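PDB 3ICJ: amidohydrolase 3 domain-containing protein from Pyrococcus furiosus, which is of uncertain function but, as a zinc-bound member of the amidohydrolase family, probably hydrolyses carbon-nitrogen bonds other than peptide bonds. Local coordinates for residues H101-E106 with S432-I437; D105-S110 with E225-H230; H237-M242 with M263-Y268. All blocks are in the same frame, centred on the assembly; numbering follows the deposited sequence.

Contact 1: residues H101-E106 with S432-I437; sequences HLHLDE and STDSPI. With ZN (zinc ion), chain B.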
ATOM      1  N   HIS A 101       4.147  -0.389  -0.496  1.00 36.42           N
ATOM      2  CA  HIS A 101       3.066  -1.183   0.117  1.00 41.05           C
ATOM      3  C   HIS A 101       1.700  -0.547  -0.089  1.00 39.75           C
ATOM      4  O   HIS A 101       1.347   0.418   0.597  1.00 41.86           O
ATOM      5  CB  HIS A 101       3.346  -1.342   1.630  1.00 42.39           C
ATOM      6  CG  HIS A 101       2.372  -2.211   2.366  1.00 41.05           C
ATOM      7  ND1 HIS A 101       2.775  -3.289   3.124  1.00 48.39           N
ATOM      8  CD2 HIS A 101       1.024  -2.135   2.509  1.00 44.97           C
ATOM      9  CE1 HIS A 101       1.716  -3.856   3.676  1.00 42.41           C
ATOM     10  NE2 HIS A 101       0.642  -3.175   3.322  1.00 37.90           N
ATOM     11  N   LEU A 102       0.903  -1.115  -0.990  1.00 41.14           N
ATOM     12  CA  LEU A 102      -0.491  -0.733  -1.072  1.00 37.36           C
ATOM     13  C   LEU A 102      -1.369  -1.846  -1.645  1.00 43.28           C
ATOM     14  O   LEU A 102      -0.874  -2.890  -2.095  1.00 38.39           O
ATOM     15  CB  LEU A 102      -0.676   0.602  -1.829  1.00 38.40           C
ATOM     16  CG  LEU A 102       0.000   0.851  -3.176  1.00 49.79           C
ATOM     17  CD1 LEU A 102      -0.557  -0.104  -4.219  1.00 45.93           C
ATOM     18  CD2 LEU A 102      -0.246   2.296  -3.599  1.00 40.94           C
ATOM     19  N   HIS A 103      -2.672  -1.596  -1.669  1.00 42.14           N
ATOM     20  CA  HIS A 103      -3.624  -2.588  -2.156  1.00 41.35           C
ATOM     21  C   HIS A 103      -4.374  -1.989  -3.317  1.00 32.73           C
ATOM     22  O   HIS A 103      -5.346  -1.257  -3.125  1.00 37.38           O
ATOM     23  CB  HIS A 103      -4.558  -3.013  -1.032  1.00 39.70           C
ATOM     24  CG  HIS A 103      -3.833  -3.512   0.179  1.00 48.50           C
ATOM     25  ND1 HIS A 103      -3.515  -4.841   0.357  1.00 52.60           N
ATOM     26  CD2 HIS A 103      -3.336  -2.856   1.256  1.00 49.26           C
ATOM     27  CE1 HIS A 103      -2.861  -4.986   1.496  1.00 44.26           C
ATOM     28  NE2 HIS A 103      -2.734  -3.797   2.058  1.00 52.57           N
ATOM     29  N   LEU A 104      -3.899  -2.289  -4.531  1.00 37.74           N
ATOM     30  CA  LEU A 104      -4.442  -1.695  -5.761  1.00 37.23           C
ATOM     31  C   LEU A 104      -5.915  -2.033  -5.966  1.00 37.22           C
ATOM     32  O   LEU A 104      -6.683  -1.182  -6.408  1.00 40.95           O
ATOM     33  CB  LEU A 104      -3.658  -2.161  -7.013  1.00 35.02           C
ATOM     34  CG  LEU A 104      -2.273  -1.620  -7.291  1.00 42.72           C
ATOM     35  CD1 LEU A 104      -1.737  -2.181  -8.600  1.00 38.53           C
ATOM     36  CD2 LEU A 104      -2.322  -0.106  -7.347  1.00 40.28           C
ATOM     37  N   ASP A 105      -6.307  -3.278  -5.676  1.00 38.35           N
ATOM     38  CA  ASP A 105      -7.724  -3.665  -5.812  1.00 39.57           C
ATOM     39  C   ASP A 105      -8.632  -2.878  -4.845  1.00 40.47           C
ATOM     40  O   ASP A 105      -9.657  -2.301  -5.250  1.00 36.74           O
ATOM     41  CB  ASP A 105      -7.932  -5.199  -5.680  1.00 40.08           C
ATOM     42  CG  ASP A 105      -7.193  -5.831  -4.469  1.00 48.20           C
ATOM     43  OD1 ASP A 105      -6.488  -5.140  -3.681  1.00 42.95           O
ATOM     44  OD2 ASP A 105      -7.310  -7.066  -4.322  1.00 42.16           O
ATOM     45  N   GLU A 106      -8.242  -2.852  -3.576  1.00 32.42           N
ATOM     46  CA  GLU A 106      -8.972  -2.109  -2.544  1.00 36.39           C
ATOM     47  C   GLU A 106      -8.966  -0.601  -2.789  1.00 33.07           C
ATOM     48  O   GLU A 106      -9.978   0.058  -2.561  1.00 39.88           O
ATOM     49  CB  GLU A 106      -8.406  -2.413  -1.157  1.00 39.03           C
ATOM     50  CG  GLU A 106      -8.738  -3.801  -0.627  1.00 57.24           C
ATOM     51  CD  GLU A 106      -8.251  -4.006   0.803  1.00 74.61           C
ATOM     52  OE1 GLU A 106      -7.367  -4.864   1.025  1.00 79.84           O
ATOM     53  OE2 GLU A 106      -8.748  -3.298   1.709  1.00 86.45           O
ATOM     54  N   SER A 432       5.593   4.150   2.132  1.00 40.26           N
ATOM     55  CA  SER A 432       4.343   3.699   1.556  1.00 46.29           C
ATOM     56  C   SER A 432       3.171   4.364   2.247  1.00 49.55           C
ATOM     57  O   SER A 432       3.340   5.053   3.252  1.00 46.96           O
ATOM     58  CB  SER A 432       4.200   2.180   1.666  1.00 49.30           C
ATOM     59  OG  SER A 432       4.458   1.683   2.980  1.00 48.98           O
ATOM     60  N   THR A 433       1.980   4.139   1.703  1.00 44.33           N
ATOM     61  CA  THR A 433       0.764   4.708   2.247  1.00 44.35           C
ATOM     62  C   THR A 433      -0.175   3.670   2.847  1.00 48.00           C
ATOM     63  O   THR A 433      -1.025   4.024   3.674  1.00 51.52           O
ATOM     64  CB  THR A 433       0.006   5.501   1.166  1.00 49.12           C
ATOM     65  OG1 THR A 433      -0.318   4.635   0.065  1.00 48.28           O
ATOM     66  CG2 THR A 433       0.875   6.638   0.658  1.00 44.32           C
ATOM     67  N   ASP A 434      -0.041   2.404   2.414  1.00 43.86           N
ATOM     68  CA  ASP A 434      -0.989   1.327   2.747  1.00 42.38           C
ATOM     69  C   ASP A 434      -2.363   1.712   2.206  1.00 43.24           C
ATOM     70  O   ASP A 434      -3.389   1.368   2.790  1.00 44.98           O
ATOM     71  CB  ASP A 434      -1.022   1.016   4.265  1.00 49.83           C
ATOM     72  CG  ASP A 434      -1.658  -0.346   4.592  1.00 54.38           C
ATOM     73  OD1 ASP A 434      -2.033  -1.099   3.664  1.00 43.65           O
ATOM     74  OD2 ASP A 434      -1.787  -0.659   5.792  1.00 53.82           O
ATOM     75  N   SER A 435      -2.353   2.441   1.086  1.00 44.09           N
ATOM     76  CA  SER A 435      -3.566   2.923   0.417  1.00 46.40           C
ATOM     77  C   SER A 435      -4.469   1.706   0.129  1.00 50.51           C
ATOM     78  O   SER A 435      -3.957   0.640  -0.310  1.00 45.87           O
ATOM     79  CB  SER A 435      -3.189   3.704  -0.857  1.00 43.32           C
ATOM     80  OG  SER A 435      -4.319   4.186  -1.551  1.00 56.82           O
ATOM     81  N   PRO A 436      -5.799   1.840   0.401  1.00 49.98           N
ATOM     82  CA  PRO A 436      -6.525   3.089   0.729  1.00 53.17           C
ATOM     83  C   PRO A 436      -6.664   3.462   2.214  1.00 50.37           C
ATOM     84  O   PRO A 436      -7.500   4.304   2.535  1.00 51.34           O
ATOM     85  CB  PRO A 436      -7.913   2.847   0.125  1.00 43.56           C
ATOM     86  CG  PRO A 436      -8.093   1.354   0.211  1.00 50.45           C
ATOM     87  CD  PRO A 436      -6.724   0.696   0.359  1.00 45.15           C
ATOM     88  N   ILE A 437      -5.884   2.844   3.104  1.00 50.92           N
ATOM     89  CA  ILE A 437      -5.926   3.210   4.531  1.00 51.95           C
ATOM     90  C   ILE A 437      -5.549   4.689   4.717  1.00 51.77           C
ATOM     91  O   ILE A 437      -6.294   5.445   5.356  1.00 50.75           O
ATOM     92  CB  ILE A 437      -5.060   2.266   5.451  1.00 49.67           C
ATOM     93  CG1 ILE A 437      -5.537   0.802   5.371  1.00 60.70           C
ATOM     94  CG2 ILE A 437      -5.068   2.745   6.912  1.00 61.15           C
ATOM     95  CD1 ILE A 437      -7.006   0.567   5.774  1.00 54.83           C
TER
HETATM   96 ZN    ZN B 601      -1.533  -3.438   3.996  0.50 50.64          ZN
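The backbones of H101-H103 and D434-S435 run close enough for two bonds: D434 N reaches H101 O weakly at 3.0 Å, and H103 N donates to S435 O at 2.9 Å, with a C=O...donor angle of 172°. Three side chains converge on one zinc. NE2 of H101 and NE2 of H103 each bind it at 2.3 Å, and D434 OD1 at 2.4 Å. With CG anti to the backbone N (chi1 -176°), the H101 ring runs alongside the D434 side chain, its plane 80° from the carboxylate's. D434 OD1 lies in the plane of the H103 ring at its edge, 3.2 Å from H103 NE2; their shared zinc, not a hydrogen bond, draws the two together. This is the His-X-His motif ending the first strand of the amidohydrolase barrel, facing the aspartate that follows the last strand; carboxylated K296 completes the site. E372 accepts from H101 ND1 and, with the zinc on NE2, holds the ring's rotation; M242 O takes a weak bond from H103 ND1. T433 OG1, bonded to D99, accepts from S435 N in an ST turn. After a cis peptide bond, the P436 ring packs on the first helical turn, its CD 3.8 Å from E106 CB.

Contact 2: residues D105-S110 with E225-H230; sequences DELGMS and ESAQEH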
ATOM      1  N   ASP A 105      -6.307  -3.278  -5.676  1.00 38.35           N
ATOM      2  CA  ASP A 105      -7.724  -3.665  -5.812  1.00 39.57           C
ATOM      3  C   ASP A 105      -8.632  -2.878  -4.845  1.00 40.47           C
ATOM      4  O   ASP A 105      -9.657  -2.301  -5.250  1.00 36.74           O
ATOM      5  CB  ASP A 105      -7.932  -5.199  -5.680  1.00 40.08           C
ATOM      6  CG  ASP A 105      -7.193  -5.831  -4.469  1.00 48.20           C
ATOM      7  OD1 ASP A 105      -6.488  -5.140  -3.681  1.00 42.95           O
ATOM      8  OD2 ASP A 105      -7.310  -7.066  -4.322  1.00 42.16           O
ATOM      9  N   GLU A 106      -8.242  -2.852  -3.576  1.00 32.42           N
ATOM     10  CA  GLU A 106      -8.972  -2.109  -2.544  1.00 36.39           C
ATOM     11  C   GLU A 106      -8.966  -0.601  -2.789  1.00 33.07           C
ATOM     12  O   GLU A 106      -9.978   0.058  -2.561  1.00 39.88           O
ATOM     13  CB  GLU A 106      -8.406  -2.413  -1.157  1.00 39.03           C
ATOM     14  CG  GLU A 106      -8.738  -3.801  -0.627  1.00 57.24           C
ATOM     15  CD  GLU A 106      -8.251  -4.006   0.803  1.00 74.61           C
ATOM     16  OE1 GLU A 106      -7.367  -4.864   1.025  1.00 79.84           O
ATOM     17  OE2 GLU A 106      -8.748  -3.298   1.709  1.00 86.45           O
ATOM     18  N   LEU A 107      -7.840  -0.048  -3.255  1.00 35.84           N
ATOM     19  CA  LEU A 107      -7.799   1.370  -3.634  1.00 35.29           C
ATOM     20  C   LEU A 107      -8.810   1.643  -4.748  1.00 37.68           C
ATOM     21  O   LEU A 107      -9.562   2.602  -4.670  1.00 35.57           O
ATOM     22  CB  LEU A 107      -6.396   1.843  -4.058  1.00 35.99           C
ATOM     23  CG  LEU A 107      -6.274   3.265  -4.661  1.00 39.37           C
ATOM     24  CD1 LEU A 107      -6.835   4.393  -3.745  1.00 36.85           C
ATOM     25  CD2 LEU A 107      -4.816   3.579  -5.066  1.00 34.86           C
ATOM     26  N   GLY A 108      -8.838   0.786  -5.764  1.00 38.40           N
ATOM     27  CA  GLY A 108      -9.845   0.900  -6.835  1.00 36.32           C
ATOM     28  C   GLY A 108     -11.300   0.830  -6.391  1.00 35.33           C
ATOM     29  O   GLY A 108     -12.132   1.622  -6.874  1.00 36.19           O
ATOM     30  N   MET A 109     -11.606  -0.118  -5.492  1.00 34.68           N
ATOM     31  CA  MET A 109     -12.939  -0.261  -4.891  0.50 35.98           C
ATOM     32  C   MET A 109     -13.314   1.056  -4.198  1.00 38.15           C
ATOM     33  O   MET A 109     -14.439   1.551  -4.347  1.00 42.15           O
ATOM     34  CB  MET A 109     -12.985  -1.435  -3.872  0.50 33.94           C
ATOM     35  CG  MET A 109     -12.663  -2.856  -4.404  0.50 35.31           C
ATOM     36  SD  MET A 109     -12.499  -4.207  -3.177  0.50 39.19           S
ATOM     37  CE  MET A 109     -11.619  -5.482  -4.067  0.50 41.54           C
ATOM     38  N   SER A 110     -12.346   1.618  -3.459  1.00 39.22           N
ATOM     39  CA  SER A 110     -12.556   2.838  -2.668  0.50 40.56           C
ATOM     40  C   SER A 110     -12.848   4.078  -3.511  1.00 44.30           C
ATOM     41  O   SER A 110     -13.687   4.908  -3.133  1.00 40.89           O
ATOM     42  CB  SER A 110     -11.367   3.087  -1.742  0.50 38.12           C
ATOM     43  OG  SER A 110     -11.399   2.167  -0.668  0.50 36.15           O
ATOM     44  N   GLU A 225      -7.310  -0.880 -12.712  1.00 31.69           N
ATOM     45  CA  GLU A 225      -7.148   0.252 -13.644  1.00 36.27           C
ATOM     46  C   GLU A 225      -7.514   1.630 -13.062  1.00 37.76           C
ATOM     47  O   GLU A 225      -6.825   2.619 -13.358  1.00 39.45           O
ATOM     48  CB  GLU A 225      -7.884   0.025 -14.956  1.00 32.28           C
ATOM     49  CG  GLU A 225      -7.202  -1.003 -15.862  1.00 41.04           C
ATOM     50  CD  GLU A 225      -7.903  -1.175 -17.207  1.00 51.64           C
ATOM     51  OE1 GLU A 225      -7.278  -0.910 -18.259  1.00 52.62           O
ATOM     52  OE2 GLU A 225      -9.077  -1.595 -17.210  1.00 54.93           O
ATOM     53  N   SER A 226      -8.566   1.697 -12.246  1.00 36.88           N
ATOM     54  CA  SER A 226      -8.906   2.951 -11.530  1.00 33.81           C
ATOM     55  C   SER A 226      -7.811   3.398 -10.549  1.00 31.46           C
ATOM     56  O   SER A 226      -7.485   4.593 -10.512  1.00 33.11           O
ATOM     57  CB  SER A 226     -10.235   2.854 -10.768  1.00 33.84           C
ATOM     58  OG  SER A 226     -11.288   2.452 -11.622  1.00 44.71           O
ATOM     59  N   ALA A 227      -7.290   2.462  -9.741  1.00 32.39           N
ATOM     60  CA  ALA A 227      -6.144   2.716  -8.844  1.00 35.90           C
ATOM     61  C   ALA A 227      -4.906   3.197  -9.592  1.00 34.86           C
ATOM     62  O   ALA A 227      -4.240   4.139  -9.159  1.00 35.19           O
ATOM     63  CB  ALA A 227      -5.791   1.461  -8.036  1.00 34.41           C
ATOM     64  N   GLN A 228      -4.601   2.530 -10.707  1.00 34.02           N
ATOM     65  CA  GLN A 228      -3.431   2.845 -11.515  1.00 35.57           C
ATOM     66  C   GLN A 228      -3.511   4.265 -12.094  1.00 35.88           C
ATOM     67  O   GLN A 228      -2.535   5.016 -12.014  1.00 37.93           O
ATOM     68  CB  GLN A 228      -3.254   1.793 -12.608  1.00 38.36           C
ATOM     69  CG  GLN A 228      -2.415   2.216 -13.776  1.00 37.39           C
ATOM     70  CD  GLN A 228      -2.237   1.063 -14.748  1.00 42.45           C
ATOM     71  OE1 GLN A 228      -1.341   0.248 -14.580  1.00 45.01           O
ATOM     72  NE2 GLN A 228      -3.102   0.989 -15.765  1.00 37.93           N
ATOM     73  N   GLU A 229      -4.672   4.635 -12.634  1.00 32.14           N
ATOM     74  CA  GLU A 229      -4.905   6.013 -13.100  1.00 38.27           C
ATOM     75  C   GLU A 229      -4.731   7.059 -12.007  1.00 37.04           C
ATOM     76  O   GLU A 229      -4.148   8.113 -12.245  1.00 33.98           O
ATOM     77  CB  GLU A 229      -6.282   6.172 -13.764  1.00 42.13           C
ATOM     78  CG  GLU A 229      -6.374   5.520 -15.132  1.00 51.88           C
ATOM     79  CD  GLU A 229      -5.241   5.943 -16.090  1.00 61.64           C
ATOM     80  OE1 GLU A 229      -5.031   7.155 -16.289  1.00 60.19           O
ATOM     81  OE2 GLU A 229      -4.560   5.063 -16.654  1.00 59.03           O
ATOM     82  N   HIS A 230      -5.199   6.735 -10.799  1.00 29.37           N
ATOM     83  CA  HIS A 230      -5.122   7.639  -9.661  1.00 35.72           C
ATOM     84  C   HIS A 230      -3.661   7.803  -9.232  1.00 34.23           C
ATOM     85  O   HIS A 230      -3.198   8.933  -9.059  1.00 32.17           O
ATOM     86  CB  HIS A 230      -5.994   7.097  -8.526  1.00 38.19           C
ATOM     87  CG  HIS A 230      -5.936   7.893  -7.258  1.00 39.04           C
ATOM     88  ND1 HIS A 230      -6.569   9.108  -7.105  1.00 37.18           N
ATOM     89  CD2 HIS A 230      -5.353   7.619  -6.064  1.00 40.36           C
ATOM     90  CE1 HIS A 230      -6.369   9.556  -5.879  1.00 42.96           C
ATOM     91  NE2 HIS A 230      -5.625   8.675  -5.230  1.00 42.49           N
TER
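L107 and A227 carry the apolar part of this helix crossing. L107 has CG anti to its own N (chi1 172°), which sends the isobutyl group across to the other helix, where CD2 comes to 3.8 Å from A227 CB; L107 CB and CG lie almost as near to that methyl. The same L107 CD2 approaches the imidazole of H230 obliquely, 4.2 Å from H230 CD2, so this one branch meets both A227 and H230, which lie one turn apart on their helix. Backbone-to-side-chain packing forms the second group. At G108 the chains draw together until its CA is 4.6 Å from A227 CA. G108 N is 3.9 Å from A227 CB, and G108 CA faces S226 CB at 4.4 Å. With no side chain at G108, the axes can approach to 7.6 Å while crossing nearly at right angles (87°). In the fold, helix 104-112 follows the first barrel strand directly, and helix 217-233 leads into strand 236-244; the L107 side chain lies about 11 Å from a bound zinc. L104, one turn before L107, extends the packing onto A227 and L231, while L107 also touches L231 and S435. No hydrogen bond crosses the interface; the polar ends of S226, Q228 and E225 have partners elsewhere. S226 OG bonds to H222 O, one turn back in its own helix, and to E112 beyond the other segment. On the far side of helix 217-233, Q228 bonds to backbone atoms of R260 and K262, and E225 makes a salt bridge to R260.

Contact 3: residues H237-M242 with M263-Y268; sequences HSVGFM and MNVFAY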
ATOM      1  N   HIS A 237       4.831   5.617 -10.040  1.00 31.79           N
ATOM      2  CA  HIS A 237       4.975   4.755 -11.226  1.00 32.68           C
ATOM      3  C   HIS A 237       5.277   3.294 -10.901  1.00 34.92           C
ATOM      4  O   HIS A 237       5.356   2.480 -11.815  1.00 34.24           O
ATOM      5  CB  HIS A 237       6.086   5.271 -12.147  1.00 34.37           C
ATOM      6  CG  HIS A 237       5.786   6.574 -12.821  1.00 37.42           C
ATOM      7  ND1 HIS A 237       6.471   6.989 -13.942  1.00 35.02           N
ATOM      8  CD2 HIS A 237       4.932   7.579 -12.509  1.00 38.28           C
ATOM      9  CE1 HIS A 237       6.027   8.178 -14.315  1.00 41.19           C
ATOM     10  NE2 HIS A 237       5.104   8.565 -13.451  1.00 33.27           N
ATOM     11  N   SER A 238       5.509   2.979  -9.623  1.00 35.14           N
ATOM     12  CA  SER A 238       5.817   1.602  -9.191  1.00 37.25           C
ATOM     13  C   SER A 238       5.209   1.354  -7.819  1.00 38.81           C
ATOM     14  O   SER A 238       5.165   2.271  -6.988  1.00 36.04           O
ATOM     15  CB  SER A 238       7.343   1.342  -9.132  1.00 36.58           C
ATOM     16  OG  SER A 238       8.052   1.936 -10.211  1.00 35.10           O
ATOM     17  N   VAL A 239       4.722   0.133  -7.585  1.00 34.04           N
ATOM     18  CA  VAL A 239       4.042  -0.213  -6.341  1.00 36.28           C
ATOM     19  C   VAL A 239       4.421  -1.609  -5.869  1.00 40.68           C
ATOM     20  O   VAL A 239       4.683  -2.505  -6.681  1.00 37.01           O
ATOM     21  CB  VAL A 239       2.477  -0.122  -6.419  1.00 38.51           C
ATOM     22  CG1 VAL A 239       2.014   1.318  -6.634  1.00 41.51           C
ATOM     23  CG2 VAL A 239       1.912  -1.023  -7.514  1.00 37.59           C
ATOM     24  N   GLY A 240       4.491  -1.785  -4.557  1.00 37.79           N
ATOM     25  CA  GLY A 240       4.463  -3.129  -4.002  1.00 35.58           C
ATOM     26  C   GLY A 240       3.003  -3.397  -3.752  1.00 37.18           C
ATOM     27  O   GLY A 240       2.374  -2.720  -2.922  1.00 36.52           O
ATOM     28  N   PHE A 241       2.430  -4.334  -4.504  1.00 38.90           N
ATOM     29  CA  PHE A 241       1.015  -4.692  -4.347  1.00 34.81           C
ATOM     30  C   PHE A 241       0.921  -5.887  -3.385  1.00 37.54           C
ATOM     31  O   PHE A 241       1.303  -7.017  -3.738  1.00 35.22           O
ATOM     32  CB  PHE A 241       0.440  -4.971  -5.748  1.00 38.11           C
ATOM     33  CG  PHE A 241      -1.047  -5.328  -5.803  1.00 35.16           C
ATOM     34  CD1 PHE A 241      -1.882  -5.312  -4.672  1.00 33.86           C
ATOM     35  CD2 PHE A 241      -1.608  -5.639  -7.031  1.00 35.31           C
ATOM     36  CE1 PHE A 241      -3.240  -5.643  -4.770  1.00 34.85           C
ATOM     37  CE2 PHE A 241      -2.972  -5.971  -7.160  1.00 30.87           C
ATOM     38  CZ  PHE A 241      -3.798  -5.958  -6.018  1.00 37.04           C
ATOM     39  N   MET A 242       0.413  -5.636  -2.169  1.00 34.24           N
ATOM     40  CA  MET A 242       0.400  -6.642  -1.094  1.00 40.59           C
ATOM     41  C   MET A 242      -0.918  -7.390  -1.086  1.00 42.70           C
ATOM     42  O   MET A 242      -1.923  -6.830  -1.479  1.00 37.79           O
ATOM     43  CB  MET A 242       0.562  -5.995   0.292  1.00 39.60           C
ATOM     44  CG  MET A 242       1.912  -5.345   0.594  1.00 46.97           C
ATOM     45  SD  MET A 242       3.385  -6.381   0.539  1.00 41.71           S
ATOM     46  CE  MET A 242       3.965  -5.545  -0.919  1.00 28.39           C
ATOM     47  N   MET A 263       2.152   0.794 -15.030  1.00 35.67           N
ATOM     48  CA  MET A 263       3.019   1.068 -13.888  1.00 37.45           C
ATOM     49  C   MET A 263       3.659  -0.248 -13.510  1.00 37.08           C
ATOM     50  O   MET A 263       3.148  -1.306 -13.887  1.00 35.57           O
ATOM     51  CB  MET A 263       2.224   1.741 -12.720  1.00 39.03           C
ATOM     52  CG  MET A 263       1.274   0.860 -11.834  1.00 39.83           C
ATOM     53  SD  MET A 263       0.263   1.761 -10.538  1.00 34.59           S
ATOM     54  CE  MET A 263       1.443   2.914 -10.018  1.00 32.04           C
ATOM     55  N   ASN A 264       4.790  -0.189 -12.807  1.00 31.57           N
ATOM     56  CA  ASN A 264       5.491  -1.379 -12.329  1.00 34.26           C
ATOM     57  C   ASN A 264       4.818  -1.955 -11.102  1.00 37.04           C
ATOM     58  O   ASN A 264       4.657  -1.265 -10.119  1.00 39.49           O
ATOM     59  CB  ASN A 264       6.938  -1.046 -12.023  1.00 36.03           C
ATOM     60  CG  ASN A 264       7.629  -0.437 -13.203  1.00 35.80           C
ATOM     61  OD1 ASN A 264       7.677  -1.044 -14.286  1.00 39.49           O
ATOM     62  ND2 ASN A 264       8.154   0.782 -13.028  1.00 33.28           N
ATOM     63  N   VAL A 265       4.378  -3.205 -11.189  1.00 33.91           N
ATOM     64  CA  VAL A 265       3.543  -3.804 -10.143  1.00 33.21           C
ATOM     65  C   VAL A 265       4.311  -5.002  -9.613  1.00 33.38           C
ATOM     66  O   VAL A 265       4.542  -5.967 -10.335  1.00 36.85           O
ATOM     67  CB  VAL A 265       2.168  -4.262 -10.679  1.00 30.52           C
ATOM     68  CG1 VAL A 265       1.374  -5.017  -9.584  1.00 33.50           C
ATOM     69  CG2 VAL A 265       1.352  -3.089 -11.231  1.00 33.85           C
ATOM     70  N   PHE A 266       4.765  -4.904  -8.370  1.00 36.88           N
ATOM     71  CA  PHE A 266       5.487  -6.008  -7.749  1.00 33.45           C
ATOM     72  C   PHE A 266       4.504  -6.730  -6.827  1.00 41.33           C
ATOM     73  O   PHE A 266       4.179  -6.242  -5.750  1.00 41.12           O
ATOM     74  CB  PHE A 266       6.737  -5.515  -7.005  1.00 34.25           C
ATOM     75  CG  PHE A 266       7.771  -4.893  -7.907  1.00 37.01           C
ATOM     76  CD1 PHE A 266       8.855  -5.645  -8.381  1.00 36.77           C
ATOM     77  CD2 PHE A 266       7.662  -3.558  -8.282  1.00 31.67           C
ATOM     78  CE1 PHE A 266       9.822  -5.071  -9.230  1.00 34.46           C
ATOM     79  CE2 PHE A 266       8.599  -2.974  -9.152  1.00 32.12           C
ATOM     80  CZ  PHE A 266       9.688  -3.722  -9.619  1.00 30.81           C
ATOM     81  N   ALA A 267       4.011  -7.878  -7.280  1.00 39.73           N
ATOM     82  CA  ALA A 267       2.882  -8.543  -6.629  1.00 37.01           C
ATOM     83  C   ALA A 267       3.355  -9.452  -5.507  1.00 39.99           C
ATOM     84  O   ALA A 267       4.226 -10.297  -5.720  1.00 35.77           O
ATOM     85  CB  ALA A 267       2.062  -9.335  -7.675  1.00 37.96           C
ATOM     86  N   TYR A 268       2.821  -9.239  -4.309  1.00 36.77           N
ATOM     87  CA  TYR A 268       3.121 -10.110  -3.164  1.00 34.51           C
ATOM     88  C   TYR A 268       1.839 -10.881  -2.883  1.00 34.64           C
ATOM     89  O   TYR A 268       0.864 -10.322  -2.375  1.00 35.74           O
ATOM     90  CB  TYR A 268       3.568  -9.306  -1.935  1.00 38.74           C
ATOM     91  CG  TYR A 268       5.030  -8.887  -1.988  1.00 38.01           C
ATOM     92  CD1 TYR A 268       5.475  -7.953  -2.924  1.00 32.55           C
ATOM     93  CD2 TYR A 268       5.960  -9.434  -1.116  1.00 33.37           C
ATOM     94  CE1 TYR A 268       6.807  -7.555  -2.984  1.00 31.47           C
ATOM     95  CE2 TYR A 268       7.320  -9.058  -1.168  1.00 30.38           C
ATOM     96  CZ  TYR A 268       7.727  -8.115  -2.108  1.00 31.70           C
ATOM     97  OH  TYR A 268       9.038  -7.740  -2.184  1.00 37.05           O
TER
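F241 presents its ring edge to V265, whose CG1 lies in the ring plane, 4.0 Å from F241 CD2. The edge of the F266 ring likewise meets V239 O in plane, with S238 CB near the same rim, while W293 packs edge-to-face with this ring. F266 O lies at the edge of the Y268 ring, in its plane. M242 approaches the Y268 ring obliquely: its chain bends at the second and third torsions, bringing CE to 3.5 Å from Y268 CD1, and SD makes a Met-aromatic contact. R370 adds a cation-pi interaction with Y268, and Y268 OH bonds to D344. The N264 amide donates through ND2 to S238 OG at 3.0 Å, almost straight (173°) and in the amide plane, and ND2 also serves E493; N264 OD1 accepts from R291 and R289. Between the strands runs a parallel ladder in which H237, V239 and F241 bond to N264, F266 and Y268, with V239 N 2.9 Å from N264 O and F266 N 2.9 Å from V239 O. Strands 236-244 and 264-269, joined through helix 246-257, form a right-handed beta-alpha-beta unit of the barrel. V239, F241 and V265 share a face, where V239 CG1 meets M263 CE at 3.8 Å and L231 and L104 pack from neighbouring helices. The opposite face carries S238, N264, F266, M242 and Y268. The chemistry is therefore divided: the outward face is apolar, whereas the inward face mixes aromatic and sulfur contacts with the polar N264, and M242 borders the zinc ligands H101 and H103.

Overall arrangement
All three contacts lie in the (beta/alpha)8 barrel of the amidohydrolase family. Contact 1 joins segments 326 residues apart; contact 3 is nested within the loop it closes, and contact 2, starting from the same stretch of chain as contact 1, closes before contact 3 opens. Contacts 1 and 2 have centres about 9 Å apart and share D105 and E106 on helix 104-112. Contact 3, its centre about 10 Å from that of contact 1, uses the strand next to 92-102, L102 forming backbone hydrogen bonds with G240 and M242. Contacts 2 and 3 are centred about 13 Å apart. Together they tie the zinc-bearing end of strand 92-102 to the loop after strand 429-431, helix 217-233 and strand 236-244.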